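Local structure of KLLA0C04147p (Kluyveromyces lactis, 5H2D) at residues A[83-88]-A[99-104]; A[160-165]-A[189-194]; A[197-202]-A[228-233]. The protein binds ergosterol in its C-terminal oxysterol-binding (ORD) domain, the part present here, and probably transfers sterols between membranes like other OSBP-family proteins. All blocks are in the same frame, centred on the assembly; numbering follows the deposited sequence.

Contact 1 (A[83-88]-A[99-104]); sequences ADLLNQ and LLYVAI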
loop_
_atom_site.group_PDB
_atom_site.type_symbol
_atom_site.label_atom_id
_atom_site.label_comp_id
_atom_site.label_asym_id
_atom_site.label_seq_id
_atom_site.Cartn_x
_atom_site.Cartn_y
_atom_site.Cartn_z
ATOM N N ALA A 83 0.316 10.609 1.185
ATOM C CA ALA A 83 1.743 10.741 1.436
ATOM C C ALA A 83 2.170 12.173 1.759
ATOM O O ALA A 83 3.285 12.352 2.261
ATOM C CB ALA A 83 2.533 10.222 0.230
ATOM N N ASP A 84 1.327 13.179 1.485
ATOM C CA ASP A 84 1.620 14.540 1.945
ATOM C C ASP A 84 1.932 14.559 3.434
ATOM O O ASP A 84 2.697 15.414 3.903
ATOM C CB ASP A 84 0.440 15.477 1.655
ATOM C CG ASP A 84 0.348 15.887 0.186
ATOM O OD1 ASP A 84 1.268 15.562 -0.586
ATOM O OD2 ASP A 84 -0.649 16.545 -0.199
ATOM N N LEU A 85 1.335 13.637 4.198
ATOM C CA LEU A 85 1.590 13.577 5.636
ATOM C C LEU A 85 3.066 13.388 5.940
ATOM O O LEU A 85 3.539 13.819 7.001
ATOM C CB LEU A 85 0.780 12.446 6.279
ATOM C CG LEU A 85 -0.720 12.700 6.349
ATOM C CD1 LEU A 85 -1.482 11.427 6.677
ATOM C CD2 LEU A 85 -1.019 13.774 7.382
ATOM N N LEU A 86 3.802 12.732 5.038
ATOM C CA LEU A 86 5.203 12.442 5.298
ATOM C C LEU A 86 6.083 13.665 5.074
ATOM O O LEU A 86 7.096 13.818 5.763
ATOM C CB LEU A 86 5.658 11.263 4.437
ATOM C CG LEU A 86 4.914 9.964 4.764
ATOM C CD1 LEU A 86 5.477 8.856 3.901
ATOM C CD2 LEU A 86 5.045 9.625 6.235
ATOM N N ASN A 87 5.713 14.536 4.130
ATOM C CA ASN A 87 6.420 15.806 3.984
ATOM C C ASN A 87 6.111 16.729 5.147
ATOM O O ASN A 87 6.998 17.441 5.634
ATOM C CB ASN A 87 6.048 16.462 2.665
ATOM C CG ASN A 87 6.606 15.716 1.498
ATOM O OD1 ASN A 87 7.749 15.251 1.548
ATOM N ND2 ASN A 87 5.804 15.559 0.449
ATOM N N GLN A 88 4.857 16.736 5.603
ATOM C CA GLN A 88 4.544 17.443 6.838
ATOM C C GLN A 88 5.406 16.922 7.980
ATOM O O GLN A 88 6.010 17.700 8.723
ATOM C CB GLN A 88 3.058 17.300 7.168
ATOM C CG GLN A 88 2.126 18.021 6.216
ATOM C CD GLN A 88 0.707 18.036 6.732
ATOM O OE1 GLN A 88 0.116 16.989 6.964
ATOM N NE2 GLN A 88 0.162 19.229 6.946
ATOM N N LEU A 99 6.922 11.551 14.520
ATOM C CA LEU A 99 6.351 10.221 14.706
ATOM C C LEU A 99 4.826 10.261 14.687
ATOM O O LEU A 99 4.185 9.363 14.137
ATOM C CB LEU A 99 6.862 9.598 16.005
ATOM C CG LEU A 99 6.358 8.195 16.335
ATOM C CD1 LEU A 99 6.470 7.258 15.115
ATOM C CD2 LEU A 99 7.074 7.586 17.534
ATOM N N LEU A 100 4.221 11.286 15.290
ATOM C CA LEU A 100 2.766 11.401 15.245
ATOM C C LEU A 100 2.261 11.386 13.808
ATOM O O LEU A 100 1.298 10.678 13.472
ATOM C CB LEU A 100 2.316 12.680 15.954
ATOM C CG LEU A 100 0.821 13.019 15.863
ATOM C CD1 LEU A 100 -0.022 11.975 16.600
ATOM C CD2 LEU A 100 0.550 14.420 16.385
ATOM N N TYR A 101 2.893 12.178 12.945
ATOM C CA TYR A 101 2.435 12.256 11.564
ATOM C C TYR A 101 2.789 10.996 10.776
ATOM O O TYR A 101 2.003 10.578 9.917
ATOM C CB TYR A 101 2.979 13.529 10.912
ATOM C CG TYR A 101 2.117 14.737 11.239
ATOM C CD1 TYR A 101 2.015 15.207 12.546
ATOM C CD2 TYR A 101 1.405 15.398 10.251
ATOM C CE1 TYR A 101 1.216 16.291 12.854
ATOM C CE2 TYR A 101 0.604 16.484 10.549
ATOM C CZ TYR A 101 0.522 16.932 11.856
ATOM O OH TYR A 101 -0.262 18.020 12.183
ATOM N N VAL A 102 3.936 10.369 11.062
ATOM C CA VAL A 102 4.224 9.053 10.482
ATOM C C VAL A 102 3.126 8.067 10.857
ATOM O O VAL A 102 2.608 7.327 10.005
ATOM C CB VAL A 102 5.612 8.548 10.929
ATOM C CG1 VAL A 102 5.765 7.049 10.643
ATOM C CG2 VAL A 102 6.719 9.323 10.230
ATOM N N ALA A 103 2.750 8.041 12.140
ATOM C CA ALA A 103 1.723 7.115 12.604
ATOM C C ALA A 103 0.405 7.358 11.893
ATOM O O ALA A 103 -0.269 6.416 11.464
ATOM C CB ALA A 103 1.528 7.252 14.113
ATOM N N ILE A 104 -0.003 8.622 11.802
ATOM C CA ILE A 104 -1.280 8.881 11.156
ATOM C C ILE A 104 -1.193 8.562 9.668
ATOM O O ILE A 104 -2.158 8.056 9.087
ATOM C CB ILE A 104 -1.744 10.315 11.462
ATOM C CG1 ILE A 104 -2.084 10.391 12.956
ATOM C CG2 ILE A 104 -2.963 10.679 10.625
ATOM C CD1 ILE A 104 -2.281 11.787 13.507
#
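L85 and Y101 carry most of the apolar packing between two successive helices, 84-90 and 95-108, which form an antiparallel helical hairpin. Their short segments run 174° apart, with axes 8.5 Å apart. CD2 of L85 reaches CD2 of Y101 at 4.1 Å, the two side chains crossing at about a right angle. The other branch of the leucine, CD1, turns to I104 and meets its CG2 at 4.3 Å. L86 and V102 both start out pointing away from the opposite helix, yet the end of L86 comes back, so that its CD2 lies 4.3 Å from CG2 of V102.

The polar contribution is slight. CG of Y101 is anti to its own carbonyl carbon (chi1 -83°), and the ring beyond it runs beside Q88. There the amide oxygen OE1 of Q88 comes to the ring edge, near its plane and 3.7 Å from CE2 of Y101, with amide and ring planes 83° apart. The C-H edge of the ring, weakly positive, probably suits this oxygen. Backbone is touched in two places, L85 O by CB of Y101 at 4.0 Å and the I104 carbonyl by CD1 of L85.

Y101 also packs on F92, P308 and F315, while I104 leans on V317 and W318 of strand 314-319. An alanine in place of Y101 would probably open a gap beside L85 CD2 and leave the Q88 amide without the ring edge it rests against.

Residues 83-88 and 99-104 exchange no hydrogen bond. The hairpin is therefore held across this contact by van der Waals packing of aliphatic branches and one aromatic ring, mostly buried, with the exposed Q88 at its margin, and its cohesion should depend on shape and dispersion more than on charge.

Contact 2 (A[160-165]-A[189-194]); sequences KWDFFG and TIRPDS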
loop_
_atom_site.group_PDB
_atom_site.type_symbol
_atom_site.label_atom_id
_atom_site.label_comp_id
_atom_site.label_asym_id
_atom_site.label_seq_id
_atom_site.Cartn_x
_atom_site.Cartn_y
_atom_site.Cartn_z
ATOM N N LYS A 160 12.290 13.914 0.722
ATOM C CA LYS A 160 12.296 13.988 2.177
ATOM C C LYS A 160 12.014 12.658 2.869
ATOM O O LYS A 160 12.107 12.586 4.096
ATOM C CB LYS A 160 11.277 15.025 2.657
ATOM C CG LYS A 160 11.490 16.420 2.077
ATOM C CD LYS A 160 10.620 17.454 2.784
ATOM C CE LYS A 160 10.828 18.837 2.175
ATOM N NZ LYS A 160 10.862 19.900 3.215
ATOM N N TRP A 161 11.669 11.605 2.129
ATOM C CA TRP A 161 11.305 10.352 2.780
ATOM C C TRP A 161 11.388 9.209 1.774
ATOM O O TRP A 161 11.199 9.409 0.572
ATOM C CB TRP A 161 9.889 10.405 3.383
ATOM C CG TRP A 161 8.821 10.839 2.402
ATOM C CD1 TRP A 161 8.354 12.107 2.209
ATOM C CD2 TRP A 161 8.087 10.003 1.492
ATOM N NE1 TRP A 161 7.384 12.120 1.235
ATOM C CE2 TRP A 161 7.202 10.839 0.776
ATOM C CE3 TRP A 161 8.096 8.634 1.215
ATOM C CZ2 TRP A 161 6.333 10.348 -0.203
ATOM C CZ3 TRP A 161 7.229 8.146 0.241
ATOM C CH2 TRP A 161 6.368 9.002 -0.460
ATOM N N ASP A 162 11.690 8.021 2.287
ATOM C CA ASP A 162 11.587 6.777 1.538
ATOM C C ASP A 162 10.606 5.863 2.258
ATOM O O ASP A 162 10.330 6.030 3.450
ATOM C CB ASP A 162 12.940 6.068 1.413
ATOM C CG ASP A 162 14.016 6.957 0.836
ATOM O OD1 ASP A 162 13.730 7.714 -0.117
ATOM O OD2 ASP A 162 15.147 6.906 1.373
ATOM N N PHE A 163 10.083 4.877 1.531
ATOM C CA PHE A 163 9.120 3.938 2.105
ATOM C C PHE A 163 9.231 2.633 1.338
ATOM O O PHE A 163 8.978 2.605 0.131
ATOM C CB PHE A 163 7.690 4.486 2.029
ATOM C CG PHE A 163 6.649 3.599 2.673
ATOM C CD1 PHE A 163 6.832 3.085 3.955
ATOM C CD2 PHE A 163 5.448 3.342 2.023
ATOM C CE1 PHE A 163 5.846 2.289 4.558
ATOM C CE2 PHE A 163 4.471 2.563 2.625
ATOM C CZ PHE A 163 4.674 2.032 3.886
ATOM N N PHE A 164 9.572 1.548 2.025
ATOM C CA PHE A 164 9.684 0.269 1.336
ATOM C C PHE A 164 9.309 -0.856 2.284
ATOM O O PHE A 164 9.332 -0.705 3.509
ATOM C CB PHE A 164 11.095 0.052 0.752
ATOM C CG PHE A 164 12.203 -0.056 1.785
ATOM C CD1 PHE A 164 12.520 -1.281 2.358
ATOM C CD2 PHE A 164 12.969 1.055 2.121
ATOM C CE1 PHE A 164 13.568 -1.388 3.288
ATOM C CE2 PHE A 164 14.019 0.946 3.049
ATOM C CZ PHE A 164 14.306 -0.270 3.616
ATOM N N GLY A 165 8.933 -1.988 1.706
ATOM C CA GLY A 165 8.644 -3.131 2.550
ATOM C C GLY A 165 8.157 -4.303 1.739
ATOM O O GLY A 165 8.162 -4.289 0.502
ATOM N N THR A 189 11.690 5.963 6.042
ATOM C CA THR A 189 12.853 6.793 6.318
ATOM C C THR A 189 12.462 8.252 6.151
ATOM O O THR A 189 11.881 8.626 5.129
ATOM C CB THR A 189 14.009 6.453 5.374
ATOM O OG1 THR A 189 14.397 5.088 5.553
ATOM C CG2 THR A 189 15.212 7.359 5.653
ATOM N N ILE A 190 12.780 9.080 7.149
ATOM C CA ILE A 190 12.521 10.513 7.079
ATOM C C ILE A 190 13.861 11.231 7.069
ATOM O O ILE A 190 14.753 10.885 7.848
ATOM C CB ILE A 190 11.657 11.012 8.251
ATOM C CG1 ILE A 190 10.242 10.422 8.194
ATOM C CG2 ILE A 190 11.605 12.543 8.235
ATOM C CD1 ILE A 190 9.366 11.018 7.103
ATOM N N ARG A 191 14.001 12.206 6.169
ATOM C CA ARG A 191 15.118 13.153 6.175
ATOM C C ARG A 191 14.599 14.492 6.692
ATOM O O ARG A 191 14.050 15.283 5.912
ATOM C CB ARG A 191 15.710 13.304 4.770
ATOM C CG ARG A 191 16.592 12.133 4.347
ATOM C CD ARG A 191 16.977 12.195 2.877
ATOM N NE ARG A 191 15.891 11.769 1.998
ATOM C CZ ARG A 191 15.565 10.494 1.775
ATOM N NH1 ARG A 191 16.225 9.510 2.375
ATOM N NH2 ARG A 191 14.564 10.204 0.954
ATOM N N PRO A 192 14.759 14.796 7.983
ATOM C CA PRO A 192 14.066 15.956 8.562
ATOM C C PRO A 192 14.617 17.277 8.055
ATOM O O PRO A 192 15.803 17.406 7.741
ATOM C CB PRO A 192 14.321 15.804 10.067
ATOM C CG PRO A 192 14.757 14.377 10.258
ATOM C CD PRO A 192 15.485 14.022 9.001
ATOM N N ASP A 193 13.732 18.276 8.001
ATOM C CA ASP A 193 14.152 19.611 7.588
ATOM C C ASP A 193 15.182 20.189 8.548
ATOM O O ASP A 193 16.016 21.003 8.140
ATOM C CB ASP A 193 12.946 20.550 7.494
ATOM C CG ASP A 193 12.068 20.263 6.293
ATOM O OD1 ASP A 193 12.485 19.475 5.419
ATOM O OD2 ASP A 193 10.965 20.837 6.217
ATOM N N SER A 194 15.143 19.779 9.812
ATOM C CA SER A 194 16.078 20.294 10.802
ATOM C C SER A 194 16.039 19.408 12.035
ATOM O O SER A 194 15.074 18.670 12.268
ATOM C CB SER A 194 15.745 21.740 11.182
ATOM O OG SER A 194 14.587 21.782 11.998
HETATM O O HOH W 1 16.008 4.982 2.833
#
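R191 grips the carboxylate of D162 end-on with two nitrogens, NH2 bonding OD1 at 2.8 Å and NH1 bonding OD2 at 3.0 Å. Both oxygens lie close to the guanidinium plane, but the carboxylate is turned 47° from it, so each oxygen is met from above its own plane. A bend at chi3 (-77°) turns NE of the arginine toward the loop before strand 161-173, where P159 O accepts from it; S158 O and the carboxylate of E198 take further N-H groups, leaving this buried cation held from several sides. The second salt bridge joins K160 to D193: NZ approaches the syn lone pair of OD1 at 2.8 Å and makes a weaker bond to OD2.

A water bridges D162 OD2, to which it donates at 2.6 Å, and T189 OG1. Between the backbones, D162 and T189 form an antiparallel hydrogen-bonded pair, and R191 N gives K160 O an almost straight bond of 2.8 Å (175°). W161 and I190 form the adjacent non-hydrogen-bonded pair, with W161 CB 3.8 Å from I190 CD1. On the face of D162 and T189 the two CB atoms are 4.1 Å apart.

This is the open end of the hairpin of strands 161-173 and 178-190. W161 and K160 pack on helix 84-90, R191 touches E8 and K12 of helix 7-18, and strand 199-203 continues the sheet beyond I190.

Contact 3 (A[197-202]-A[228-233]); sequences KEELYT and IVNHNT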
loop_
_atom_site.group_PDB
_atom_site.type_symbol
_atom_site.label_atom_id
_atom_site.label_comp_id
_atom_site.label_asym_id
_atom_site.label_seq_id
_atom_site.Cartn_x
_atom_site.Cartn_y
_atom_site.Cartn_z
ATOM N N LYS A 197 19.326 13.711 12.129
ATOM C CA LYS A 197 19.878 12.972 11.010
ATOM C C LYS A 197 18.779 12.121 10.383
ATOM O O LYS A 197 17.707 11.931 10.962
ATOM C CB LYS A 197 21.033 12.086 11.474
ATOM C CG LYS A 197 20.878 11.627 12.922
ATOM C CD LYS A 197 21.388 10.209 13.168
ATOM C CE LYS A 197 21.100 9.790 14.601
ATOM N NZ LYS A 197 21.325 8.338 14.840
ATOM N N GLU A 198 19.048 11.623 9.178
ATOM C CA GLU A 198 18.141 10.662 8.556
ATOM C C GLU A 198 17.771 9.581 9.564
ATOM O O GLU A 198 18.633 9.048 10.268
ATOM C CB GLU A 198 18.809 10.054 7.322
ATOM C CG GLU A 198 17.939 9.101 6.521
ATOM C CD GLU A 198 18.618 8.654 5.237
ATOM O OE1 GLU A 198 18.404 9.298 4.192
ATOM O OE2 GLU A 198 19.383 7.666 5.274
ATOM N N GLU A 199 16.474 9.267 9.650
ATOM C CA GLU A 199 15.964 8.371 10.679
ATOM C C GLU A 199 15.060 7.308 10.062
ATOM O O GLU A 199 14.405 7.546 9.046
ATOM C CB GLU A 199 15.190 9.148 11.760
ATOM C CG GLU A 199 14.000 9.906 11.213
ATOM C CD GLU A 199 13.380 10.840 12.219
ATOM O OE1 GLU A 199 12.314 11.412 11.910
ATOM O OE2 GLU A 199 13.975 11.015 13.306
ATOM N N LEU A 200 15.027 6.142 10.699
ATOM C CA LEU A 200 14.282 4.985 10.211
ATOM C C LEU A 200 13.166 4.615 11.175
ATOM O O LEU A 200 13.424 4.353 12.353
ATOM C CB LEU A 200 15.201 3.777 10.032
ATOM C CG LEU A 200 14.502 2.458 9.694
ATOM C CD1 LEU A 200 13.849 2.554 8.315
ATOM C CD2 LEU A 200 15.479 1.289 9.752
ATOM N N TYR A 201 11.938 4.540 10.659
ATOM C CA TYR A 201 10.799 3.989 11.379
ATOM C C TYR A 201 10.460 2.623 10.793
ATOM O O TYR A 201 10.538 2.434 9.577
ATOM C CB TYR A 201 9.582 4.908 11.259
ATOM C CG TYR A 201 9.775 6.327 11.756
ATOM C CD1 TYR A 201 10.356 7.309 10.951
ATOM C CD2 TYR A 201 9.336 6.693 13.018
ATOM C CE1 TYR A 201 10.508 8.608 11.412
ATOM C CE2 TYR A 201 9.493 7.979 13.488
ATOM C CZ TYR A 201 10.074 8.933 12.684
ATOM O OH TYR A 201 10.218 10.226 13.161
ATOM N N THR A 202 10.091 1.665 11.641
ATOM C CA THR A 202 9.588 0.384 11.144
ATOM C C THR A 202 8.309 -0.014 11.872
ATOM O O THR A 202 8.084 0.371 13.027
ATOM C CB THR A 202 10.620 -0.754 11.279
ATOM O OG1 THR A 202 10.984 -0.916 12.656
ATOM C CG2 THR A 202 11.873 -0.469 10.460
ATOM N N ILE A 228 5.063 1.333 16.025
ATOM C CA ILE A 228 6.054 1.994 15.187
ATOM C C ILE A 228 7.207 2.415 16.082
ATOM O O ILE A 228 6.990 3.038 17.131
ATOM C CB ILE A 228 5.458 3.214 14.467
ATOM C CG1 ILE A 228 4.186 2.819 13.714
ATOM C CG2 ILE A 228 6.494 3.855 13.561
ATOM C CD1 ILE A 228 3.465 4.015 13.182
ATOM N N VAL A 229 8.427 2.091 15.671
ATOM C CA VAL A 229 9.607 2.463 16.443
ATOM C C VAL A 229 10.528 3.308 15.578
ATOM O O VAL A 229 10.751 3.008 14.398
ATOM C CB VAL A 229 10.337 1.223 17.001
ATOM C CG1 VAL A 229 9.429 0.485 17.969
ATOM C CG2 VAL A 229 10.763 0.292 15.899
ATOM N N ASN A 230 11.047 4.386 16.164
ATOM C CA ASN A 230 12.087 5.184 15.530
ATOM C C ASN A 230 13.422 4.628 15.998
ATOM O O ASN A 230 13.783 4.778 17.170
ATOM C CB ASN A 230 11.945 6.659 15.887
ATOM C CG ASN A 230 13.007 7.522 15.231
ATOM O OD1 ASN A 230 14.156 7.100 15.065
ATOM N ND2 ASN A 230 12.630 8.729 14.844
ATOM N N HIS A 231 14.147 3.969 15.094
ATOM C CA HIS A 231 15.364 3.281 15.501
ATOM C C HIS A 231 16.480 4.239 15.872
ATOM O O HIS A 231 17.471 3.809 16.472
ATOM C CB HIS A 231 15.833 2.343 14.396
ATOM C CG HIS A 231 14.918 1.182 14.176
ATOM N ND1 HIS A 231 15.114 -0.048 14.767
ATOM C CD2 HIS A 231 13.785 1.072 13.442
ATOM C CE1 HIS A 231 14.147 -0.871 14.396
ATOM N NE2 HIS A 231 13.329 -0.214 13.591
ATOM N N ASN A 232 16.340 5.515 15.543
ATOM C CA ASN A 232 17.396 6.473 15.805
ATOM C C ASN A 232 17.215 7.228 17.115
ATOM O O ASN A 232 18.222 7.592 17.734
ATOM C CB ASN A 232 17.503 7.459 14.637
ATOM C CG ASN A 232 17.986 6.793 13.350
ATOM O OD1 ASN A 232 17.238 6.069 12.683
ATOM N ND2 ASN A 232 19.238 7.043 12.994
ATOM N N THR A 233 15.985 7.432 17.597
ATOM C CA THR A 233 15.819 8.403 18.694
ATOM C C THR A 233 15.702 7.938 20.177
ATOM O O THR A 233 16.277 8.611 21.031
ATOM C CB THR A 233 14.621 9.347 18.406
ATOM O OG1 THR A 233 13.450 8.598 18.061
ATOM C CG2 THR A 233 14.979 10.313 17.278
HETATM O O HOH W 2 20.699 6.594 17.330
HETATM O O HOH W 3 10.421 9.739 16.316
#
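Y201 and N230 face each other as a non-hydrogen-bonded pair where the antiparallel strands 199-203 and 219-230 meet, just before the second strand ends in an Asx turn. CG of N230 lies over one face of the Y201 ring, amide and ring planes 61° apart. ND2 donates to E199 OE2 at 3.1 Å, reaching it from above the carboxylate plane, and also to a water shared with Y201 OH. E199 OE1 accepts the Y201 hydroxyl at 2.7 Å and forms a salt bridge with R98.

At the turn, N230 OD1 accepts from N232 N (2.7 Å), and OD1 of N232 in turn receives L200 N at 3.0 Å, so side-chain oxygens add to the backbone bond from H231 N to L200 O (2.9 Å) as the strand ends. The histidine ring lies alongside L200, and its NE2 meets T202 OG1 at 2.6 Å, a short hydrogen bond in which either could be the donor. T202 and V229 complete the hydrogen-bonded pair beyond.

The largely buried carboxylate of E199 thus has three side-chain donors, R98, Y201 and N230, which would be expected to stabilise its negative charge and to fix the amide and ring around it.

Contacts 2 and 3 are neighbours in the sheet, their centres 9 Å apart: I190 N and E199 O probably form a hydrogen bond at 2.9 Å, and the salt bridge from R191 NH1 to E198 OE1 (2.8 Å) ties the two strand ends together. The helical hairpin of contact 1 packs against both. L86 CB packs 3.6 Å from W161 CD1 of contact 2, and L99 CD1 lies 3.5 Å from Y201 CE2 of contact 3. None of the three touches the bound ergosterol directly through these residues; the side chains of L86, W161 and I228 are about 13, 14 and 13 Å from it.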